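Local coordinates for hypothetical protein Atu2684 (Agrobacterium tumefaciens, PDB 2AXO) that is of unknown function but carries a thioredoxin-like domain with a closely spaced disulfide, consistent with a role in thiol-disulfide chemistry, at residues G210-G214 with S215-V219; Y135-L138 with D139-R143. All blocks are in the same frame, centred on the assembly; numbering follows the deposited sequence.

Contact 1 (G210-G214 with S215-V219); sequences GMWDG and SPMTV
Asp213 and Ser215 hold the turn together through one carboxylate oxygen, which takes two hydrogen bonds. Ser215 OG donates to Asp213 OD1 at 2.7 Å, arriving on the syn side and somewhat out of the carboxylate plane. Ser215 N donates to Asp213 OD1 at 2.9 Å, nearly along the C-O axis with an N-H...O angle of 151°; a side-chain oxygen bonded to the backbone N-H two residues on defines an Asx turn. Asp213 reaches this place because its CG sits in the crowded position between backbone N and carbonyl carbon (chi1 61°). Gly214 adopts a positive phi that suits glycine.

A water bridges the same two residues, accepting from Asp213 N at 2.9 Å and donating to Ser215 O at 2.7 Å.

Contacts of the indole and of the selenium form a third group. Gly214 N sits over the middle of the Trp212 ring, 3.4 Å above its plane, while Met217, a selenomethionine, comes in at the ring edge. Met217 CG is 4.2 Å from Trp212 CD1, and Met217 SE lies 5.4 Å from the centroid of the Trp212 five-membered ring, 89° off the ring normal, an edge-on Met-aromatic contact. Met217 SE also rests 3.3 Å from Met211 O. Trp212 NE1 is hydrogen-bonded to Gly166 O, and the indole also packs on Ile165 and Val150.

The turn is the short connection from strand 196-212, the edge of one antiparallel sheet, to strand 217-221, the edge of another: Trp212 pairs through its backbone with Ala172, Met217 with Ile165. Two donors on one carboxylate oxygen and a water bridge are consistent with a turn whose shape owes much to polar bonds, helped by the glycine and by the buried indole against Gly214.

Contact 2 (Y135-L138 with D139-R143); sequences YDRL and DAFKR
The guanidinium of Arg137 lies nearly parallel to the Phe141 ring, displaced over its CE1-CZ side, the two planes only 13° apart. Phe141 follows Arg137 by one turn of helix 131-143, the helix after the last strand of the thioredoxin-like sheet. On the guanidinium's covered face, Phe141 CZ stands 3.3 Å above the plane, displaced toward the rim, and Arg137 NH1 comes within 3.1 Å of Phe141 CE1, a tight approach. The same face of the phenyl ring also receives Arg137 CD in a CH-pi contact, 4.1 Å from the centroid and 28° off the normal. Ala140 CB approaches the guanidinium obliquely.

Two features are consistent with the pose. Arg137 has a first torsion of -132°, off the staggered positions, and a bend at chi2 that turns the chain toward Phe141; Arg137 NH2 also makes a salt bridge with Asp124 OD1, which would help keep the group parallel to the ring. Phe141 meets Leu138 as well, CD2 to CD2 at 4.3 Å, and both residues pack with Arg137 on Leu120 of strand 117-120, so this side of the helix faces the sheet.

Backbone bonds of the alpha-helical i to i+4 pattern set the spacing: Phe141 N donates to Arg137 O at 3.0 Å, the very pair whose side chains overlap, and Lys142 N donates to Leu138 O at 3.1 Å.

How the contacts relate
Contact 2 comes first along the chain, in helix 131-143, and contact 1 follows some seventy residues later, where strand 196-212 gives way to strand 217-221. Their centres are 26 Å apart and their nearest atoms about 16 Å, so they do not touch. Contact 2 belongs to the thioredoxin-like part, its helix lying against the mixed sheet that contains strand 117-120. Contact 1 links two other sheets, both antiparallel: the one with strand 196-212 at its edge and the three-stranded one with strand 217-221 at its edge. One thus records how a helix is fitted to the thioredoxin-like fold, the other how the two antiparallel sheets are joined.

Contact 1 (G210-G214 with S215-V219)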
loop_
_atom_site.group_PDB
_atom_site.type_symbol
_atom_site.label_atom_id
_atom_site.label_comp_id
_atom_site.label_asym_id
_atom_site.label_seq_id
_atom_site.Cartn_x
_atom_site.Cartn_y
_atom_site.Cartn_z
ATOM N N GLY A 210 -7.904 24.627 7.038
ATOM C CA GLY A 210 -8.300 25.811 6.302
ATOM C C GLY A 210 -7.601 25.890 4.964
ATOM O O GLY A 210 -6.801 25.020 4.618
HETATM N N MSE A 211 -7.912 26.935 4.211
HETATM C CA MSE A 211 -7.311 27.130 2.903
HETATM C C MSE A 211 -6.618 28.481 2.842
HETATM O O MSE A 211 -7.153 29.487 3.304
HETATM C CB MSE A 211 -8.390 27.056 1.826
HETATM C CG MSE A 211 -7.907 27.396 0.436
HETATM SE SE MSE A 211 -9.363 27.277 -0.821
HETATM C CE MSE A 211 -10.482 28.661 -0.063
ATOM N N TRP A 212 -5.419 28.492 2.274
ATOM C CA TRP A 212 -4.634 29.713 2.130
ATOM C C TRP A 212 -4.750 30.133 0.670
ATOM O O TRP A 212 -4.685 29.284 -0.217
ATOM C CB TRP A 212 -3.178 29.419 2.483
ATOM C CG TRP A 212 -2.221 30.555 2.313
ATOM C CD1 TRP A 212 -2.091 31.654 3.114
ATOM C CD2 TRP A 212 -1.177 30.643 1.338
ATOM N NE1 TRP A 212 -1.019 32.416 2.706
ATOM C CE2 TRP A 212 -0.439 31.817 1.619
ATOM C CE3 TRP A 212 -0.787 29.840 0.256
ATOM C CZ2 TRP A 212 0.670 32.204 0.858
ATOM C CZ3 TRP A 212 0.321 30.232 -0.503
ATOM C CH2 TRP A 212 1.033 31.401 -0.193
ATOM N N ASP A 213 -4.941 31.427 0.415
ATOM C CA ASP A 213 -5.066 31.902 -0.965
ATOM C C ASP A 213 -4.001 32.921 -1.344
ATOM O O ASP A 213 -4.137 33.631 -2.343
ATOM C CB ASP A 213 -6.455 32.509 -1.222
ATOM C CG ASP A 213 -6.762 33.711 -0.331
ATOM O OD1 ASP A 213 -5.832 34.436 0.084
ATOM O OD2 ASP A 213 -7.960 33.948 -0.066
ATOM N N GLY A 214 -2.935 32.984 -0.554
ATOM C CA GLY A 214 -1.869 33.930 -0.833
ATOM C C GLY A 214 -1.925 35.082 0.149
ATOM O O GLY A 214 -0.931 35.773 0.373
ATOM N N SER A 215 -3.100 35.290 0.739
ATOM C CA SER A 215 -3.297 36.358 1.712
ATOM C C SER A 215 -2.843 35.923 3.102
ATOM O O SER A 215 -2.947 34.751 3.459
ATOM C CB SER A 215 -4.779 36.744 1.789
ATOM O OG SER A 215 -5.296 37.068 0.511
ATOM N N PRO A 216 -2.322 36.862 3.902
ATOM C CA PRO A 216 -1.880 36.512 5.253
ATOM C C PRO A 216 -3.113 36.060 6.037
ATOM O O PRO A 216 -4.188 36.633 5.876
ATOM C CB PRO A 216 -1.322 37.831 5.782
ATOM C CG PRO A 216 -0.811 38.501 4.537
ATOM C CD PRO A 216 -1.932 38.243 3.562
HETATM N N MSE A 217 -2.974 35.036 6.865
HETATM C CA MSE A 217 -4.124 34.588 7.633
HETATM C C MSE A 217 -3.745 34.014 8.982
HETATM O O MSE A 217 -2.596 33.638 9.223
HETATM C CB MSE A 217 -4.950 33.569 6.828
HETATM C CG MSE A 217 -4.304 32.201 6.650
HETATM SE SE MSE A 217 -5.454 30.940 5.697
HETATM C CE MSE A 217 -6.929 30.843 6.940
ATOM N N THR A 218 -4.731 33.974 9.867
ATOM C CA THR A 218 -4.549 33.450 11.206
ATOM C C THR A 218 -5.687 32.474 11.445
ATOM O O THR A 218 -6.858 32.826 11.290
ATOM C CB THR A 218 -4.619 34.572 12.262
ATOM O OG1 THR A 218 -3.563 35.508 12.029
ATOM C CG2 THR A 218 -4.483 33.999 13.663
ATOM N N VAL A 219 -5.334 31.247 11.811
ATOM C CA VAL A 219 -6.316 30.206 12.070
ATOM C C VAL A 219 -6.316 29.849 13.541
ATOM O O VAL A 219 -5.278 29.500 14.084
ATOM C CB VAL A 219 -5.997 28.915 11.293
ATOM C CG1 VAL A 219 -7.104 27.898 11.524
ATOM C CG2 VAL A 219 -5.837 29.209 9.819
HETATM O O HOH W 1 -5.039 33.122 2.800
#

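Contact 2 (Y135-L138 with D139-R143)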
loop_
_atom_site.group_PDB
_atom_site.type_symbol
_atom_site.label_atom_id
_atom_site.label_comp_id
_atom_site.label_asym_id
_atom_site.label_seq_id
_atom_site.Cartn_x
_atom_site.Cartn_y
_atom_site.Cartn_z
ATOM N N TYR A 135 19.723 16.464 2.959
ATOM C CA TYR A 135 20.163 17.838 3.179
ATOM C C TYR A 135 20.625 18.503 1.885
ATOM O O TYR A 135 20.336 19.676 1.657
ATOM C CB TYR A 135 21.279 17.889 4.228
ATOM C CG TYR A 135 20.757 17.956 5.647
ATOM C CD1 TYR A 135 20.125 19.108 6.125
ATOM C CD2 TYR A 135 20.867 16.863 6.504
ATOM C CE1 TYR A 135 19.614 19.164 7.425
ATOM C CE2 TYR A 135 20.359 16.913 7.804
ATOM C CZ TYR A 135 19.735 18.064 8.256
ATOM O OH TYR A 135 19.231 18.108 9.540
ATOM N N ASP A 136 21.338 17.762 1.034
ATOM C CA ASP A 136 21.800 18.330 -0.233
ATOM C C ASP A 136 20.603 18.641 -1.130
ATOM O O ASP A 136 20.618 19.615 -1.880
ATOM C CB ASP A 136 22.753 17.373 -0.966
ATOM C CG ASP A 136 24.051 17.129 -0.206
ATOM O OD1 ASP A 136 24.552 18.062 0.463
ATOM O OD2 ASP A 136 24.585 16.000 -0.298
ATOM N N ARG A 137 19.569 17.809 -1.052
ATOM C CA ARG A 137 18.368 18.018 -1.853
ATOM C C ARG A 137 17.650 19.270 -1.356
ATOM O O ARG A 137 17.251 20.119 -2.151
ATOM C CB ARG A 137 17.427 16.813 -1.750
ATOM C CG ARG A 137 16.901 16.283 -3.089
ATOM C CD ARG A 137 16.459 17.395 -4.029
ATOM N NE ARG A 137 15.715 16.887 -5.180
ATOM C CZ ARG A 137 15.342 17.637 -6.214
ATOM N NH1 ARG A 137 15.650 18.926 -6.245
ATOM N NH2 ARG A 137 14.647 17.103 -7.211
ATOM N N LEU A 138 17.485 19.383 -0.040
ATOM C CA LEU A 138 16.810 20.545 0.541
ATOM C C LEU A 138 17.529 21.836 0.177
ATOM O O LEU A 138 16.896 22.863 -0.060
ATOM C CB LEU A 138 16.734 20.413 2.066
ATOM C CG LEU A 138 15.787 19.317 2.558
ATOM C CD1 LEU A 138 15.836 19.229 4.072
ATOM C CD2 LEU A 138 14.370 19.642 2.088
ATOM N N ASP A 139 18.856 21.772 0.134
ATOM C CA ASP A 139 19.670 22.934 -0.206
ATOM C C ASP A 139 19.438 23.309 -1.668
ATOM O O ASP A 139 19.326 24.487 -2.010
ATOM C CB ASP A 139 21.148 22.614 0.021
ATOM C CG ASP A 139 22.045 23.800 -0.243
ATOM O OD1 ASP A 139 21.887 24.825 0.450
ATOM O OD2 ASP A 139 22.910 23.702 -1.140
ATOM N N ALA A 140 19.365 22.294 -2.525
ATOM C CA ALA A 140 19.130 22.513 -3.950
ATOM C C ALA A 140 17.785 23.202 -4.144
ATOM O O ALA A 140 17.637 24.066 -5.010
ATOM C CB ALA A 140 19.151 21.183 -4.701
ATOM N N PHE A 141 16.798 22.808 -3.343
ATOM C CA PHE A 141 15.478 23.419 -3.434
ATOM C C PHE A 141 15.555 24.895 -3.064
ATOM O O PHE A 141 15.020 25.748 -3.773
ATOM C CB PHE A 141 14.477 22.724 -2.504
ATOM C CG PHE A 141 13.993 21.395 -3.012
ATOM C CD1 PHE A 141 13.585 21.244 -4.333
ATOM C CD2 PHE A 141 13.913 20.302 -2.159
ATOM C CE1 PHE A 141 13.106 20.020 -4.797
ATOM C CE2 PHE A 141 13.437 19.076 -2.612
ATOM C CZ PHE A 141 13.033 18.937 -3.934
ATOM N N LYS A 142 16.222 25.192 -1.950
ATOM C CA LYS A 142 16.361 26.572 -1.482
ATOM C C LYS A 142 17.031 27.470 -2.522
ATOM O O LYS A 142 16.586 28.594 -2.760
ATOM C CB LYS A 142 17.176 26.621 -0.183
ATOM C CG LYS A 142 17.410 28.040 0.340
ATOM C CD LYS A 142 18.504 28.081 1.399
ATOM C CE LYS A 142 18.724 29.500 1.928
ATOM N NZ LYS A 142 19.038 30.483 0.844
ATOM N N ARG A 143 18.103 26.968 -3.127
ATOM C CA ARG A 143 18.854 27.713 -4.135
ATOM C C ARG A 143 17.992 28.030 -5.355
ATOM O O ARG A 143 18.308 28.927 -6.138
ATOM C CB ARG A 143 20.102 26.920 -4.559
ATOM C CG ARG A 143 21.167 26.794 -3.461
ATOM C CD ARG A 143 22.148 25.648 -3.724
ATOM N NE ARG A 143 23.149 25.945 -4.749
ATOM C CZ ARG A 143 24.173 26.780 -4.582
ATOM N NH1 ARG A 143 24.336 27.413 -3.425
ATOM N NH2 ARG A 143 25.040 26.978 -5.568
#